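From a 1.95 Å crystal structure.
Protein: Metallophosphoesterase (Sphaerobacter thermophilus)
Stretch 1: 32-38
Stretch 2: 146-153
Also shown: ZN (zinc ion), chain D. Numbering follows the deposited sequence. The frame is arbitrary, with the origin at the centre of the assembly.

Stretch 1 (32-38) IWSLGDI
Stretch 2 (146-153) CFVGHTHV

Each stretch is the end of a strand and the loop that follows it, brought together across at least 112 residues of one chain. Stretch 1 is extended through Ile-32, Trp-33 and Ser-34 (phi/psi near -115/130); stretch 2 is extended through Cys-146 and Phe-147 (-126/124 and -101/131). The numbering advances together in both stretches, Leu-35 CA lying 6.1 Å from Gly-149 CA and Asp-37 CA 7.8 Å from His-150 CA, though the strand ends are steeply inclined to each other. No hydrogen bond joins them; apolar packing and a shared zinc ion do, and 244 Å² of surface is buried in all.

The apolar contact begins with the aromatic residues. Trp-33 (chi1 -59°, chi2 -12°) and Phe-147 (chi1 -67°, chi2 -81°) both point toward the opposite stretch. Their rings form an offset edge-to-face pair, the six-membered ring of Trp-33 turning its edge toward the face of Phe-147, with centroids 5.7 Å apart and planes at 75°. Trp-33 CZ3 lies 3.8 Å from Phe-147 CE2. Such an arrangement sets the slightly positive C-H rim of one ring toward the pi cloud of the other.

Leu-35 (-96/18; chi1 -81°, chi2 49°) has the largest area covered by the other stretch. Its CD2 lies 4.0 Å from Phe-147 CB, 3.3 Å from Val-148 O and 3.8 Å from Gly-149 N, so a branched aliphatic side chain packs against backbone as well as side chain. Val-148 (-136/160, chi1 -54°) points its own side chain away and meets leucine through its carbonyl. Gly-149 (-126/-134) has no side chain; an ideal CB there would point toward Leu-35 and lie 3.8 Å from Leu-35 CB, in contact but not in clash. Gly-36 is glycine for a local reason, since at 94/-178 a CB would be jammed against the carbonyl O of Leu-35.

The loops then turn through positive phi: Asp-37 (54/53) and His-152 (70/23) are left-handed, while His-150 (80/-36) has positive phi with negative psi. A weak backbone hydrogen bond from Thr-151 N to Gly-149 O (2.9 Å) and a hydrogen bond from Val-153 N to the side-chain OG1 of Thr-151 (3.3 Å, 154°; Thr-151 chi1 60°) lie within the second loop.

Zinc supplies the polar link. Asp-37 (chi1 -82°, chi2 2°) binds ZN through OD2 at 2.2 Å, and His-152 (chi1 -59°, chi2 -167°) through NE2 at 2.3 Å. Asp-37 OD2 and His-152 NE2 are 4.5 Å apart, bridged by the cation: anionic carboxylate oxygen and imidazole nitrogen are both good zinc donors. Water 1, its O 2.5 Å from ZN, and two atoms from elsewhere in the structure also bind the zinc.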

# COMPACT_ATOMS: atom_id res chain seq x y z
N ILE A 32 -5.39 7.25 9.69
CA ILE A 32 -4.66 6.23 8.94
C ILE A 32 -5.30 6.10 7.55
O ILE A 32 -6.53 5.98 7.43
CB ILE A 32 -4.66 4.91 9.72
CG1 ILE A 32 -3.84 5.07 11.02
CG2 ILE A 32 -4.16 3.72 8.84
CD1 ILE A 32 -4.07 3.97 12.07
N TRP A 33 -4.48 6.18 6.51
CA TRP A 33 -4.99 6.04 5.14
C TRP A 33 -4.44 4.79 4.48
O TRP A 33 -3.23 4.56 4.51
CB TRP A 33 -4.56 7.21 4.25
CG TRP A 33 -4.98 8.58 4.65
CD1 TRP A 33 -5.89 8.95 5.62
CD2 TRP A 33 -4.52 9.79 4.06
NE1 TRP A 33 -6.00 10.32 5.67
CE2 TRP A 33 -5.19 10.86 4.71
CE3 TRP A 33 -3.62 10.08 3.03
CZ2 TRP A 33 -4.95 12.21 4.38
CZ3 TRP A 33 -3.40 11.44 2.69
CH2 TRP A 33 -4.05 12.47 3.37
N SER A 34 -5.32 3.98 3.89
CA SER A 34 -4.91 2.76 3.19
C SER A 34 -5.02 2.94 1.68
O SER A 34 -6.06 3.36 1.14
CB SER A 34 -5.76 1.57 3.65
OG SER A 34 -5.57 0.42 2.80
N LEU A 35 -3.93 2.61 0.98
CA LEU A 35 -3.92 2.68 -0.46
C LEU A 35 -4.21 1.34 -1.14
O LEU A 35 -3.96 1.18 -2.33
CB LEU A 35 -2.57 3.28 -0.93
CG LEU A 35 -2.42 4.79 -0.89
CD1 LEU A 35 -2.85 5.41 0.44
CD2 LEU A 35 -0.95 5.25 -1.29
N GLY A 36 -4.78 0.39 -0.40
CA GLY A 36 -5.27 -0.83 -1.05
C GLY A 36 -4.28 -1.96 -1.05
O GLY A 36 -3.16 -1.83 -0.51
N ASP A 37 -4.68 -3.08 -1.67
CA ASP A 37 -3.97 -4.35 -1.54
C ASP A 37 -3.77 -4.74 -0.07
O ASP A 37 -2.67 -5.04 0.39
CB ASP A 37 -2.63 -4.34 -2.31
CG ASP A 37 -2.80 -4.65 -3.79
OD1 ASP A 37 -3.95 -4.83 -4.27
OD2 ASP A 37 -1.79 -4.70 -4.49
N ILE A 38 -4.89 -4.76 0.66
CA ILE A 38 -4.98 -5.29 1.99
C ILE A 38 -4.76 -6.82 2.01
O ILE A 38 -4.28 -7.36 3.00
CB ILE A 38 -6.37 -4.97 2.56
CG1 ILE A 38 -6.71 -3.48 2.35
CG2 ILE A 38 -6.44 -5.31 4.01
CD1 ILE A 38 -8.17 -3.08 2.76
N CYS A 146 -0.52 13.76 -4.95
CA CYS A 146 -1.13 12.44 -5.24
C CYS A 146 -0.35 11.32 -4.57
O CYS A 146 0.89 11.20 -4.75
CB CYS A 146 -1.19 12.16 -6.75
SG CYS A 146 -2.20 10.68 -7.17
N PHE A 147 -1.05 10.52 -3.77
CA PHE A 147 -0.47 9.37 -3.07
C PHE A 147 -0.82 8.12 -3.82
O PHE A 147 -2.00 7.90 -4.17
CB PHE A 147 -0.96 9.28 -1.61
CG PHE A 147 -0.47 10.42 -0.76
CD1 PHE A 147 0.82 10.38 -0.22
CD2 PHE A 147 -1.25 11.57 -0.57
CE1 PHE A 147 1.30 11.45 0.57
CE2 PHE A 147 -0.80 12.63 0.22
CZ PHE A 147 0.48 12.58 0.79
N VAL A 148 0.19 7.30 -4.06
CA VAL A 148 0.04 6.06 -4.82
C VAL A 148 0.78 4.90 -4.14
O VAL A 148 1.68 5.14 -3.34
CB VAL A 148 0.56 6.22 -6.28
CG1 VAL A 148 -0.10 7.41 -6.99
CG2 VAL A 148 2.11 6.38 -6.33
N GLY A 149 0.41 3.65 -4.46
CA GLY A 149 1.12 2.46 -3.96
C GLY A 149 1.52 1.56 -5.12
O GLY A 149 2.11 2.05 -6.12
N HIS A 150 1.26 0.26 -4.96
CA HIS A 150 1.26 -0.74 -6.06
C HIS A 150 2.67 -1.23 -6.47
O HIS A 150 2.87 -2.40 -6.78
CB HIS A 150 0.49 -0.14 -7.27
CG HIS A 150 0.08 -1.12 -8.34
ND1 HIS A 150 -0.18 -2.45 -8.11
CD2 HIS A 150 -0.17 -0.90 -9.65
CE1 HIS A 150 -0.54 -3.02 -9.25
NE2 HIS A 150 -0.56 -2.10 -10.20
N THR A 151 3.67 -0.36 -6.43
CA THR A 151 5.02 -0.81 -6.78
C THR A 151 5.71 -1.52 -5.62
O THR A 151 6.64 -2.29 -5.84
CB THR A 151 5.90 0.39 -7.17
OG1 THR A 151 5.94 1.28 -6.05
CG2 THR A 151 5.30 1.14 -8.37
N HIS A 152 5.28 -1.24 -4.39
CA HIS A 152 5.90 -1.79 -3.15
C HIS A 152 7.28 -1.18 -2.91
O HIS A 152 8.18 -1.79 -2.24
CB HIS A 152 6.00 -3.32 -3.17
CG HIS A 152 4.69 -4.02 -3.32
ND1 HIS A 152 4.55 -5.37 -3.10
CD2 HIS A 152 3.46 -3.58 -3.70
CE1 HIS A 152 3.30 -5.74 -3.33
NE2 HIS A 152 2.62 -4.67 -3.71
N VAL A 153 7.49 -0.01 -3.49
CA VAL A 153 8.75 0.71 -3.30
C VAL A 153 8.43 2.15 -2.94
O VAL A 153 7.69 2.82 -3.67
CB VAL A 153 9.66 0.61 -4.55
CG1 VAL A 153 11.02 1.40 -4.35
CG2 VAL A 153 9.99 -0.89 -4.90
ZN ZN D . 0.39 -4.77 -4.07
O HOH W 1 0.82 -6.31 -5.93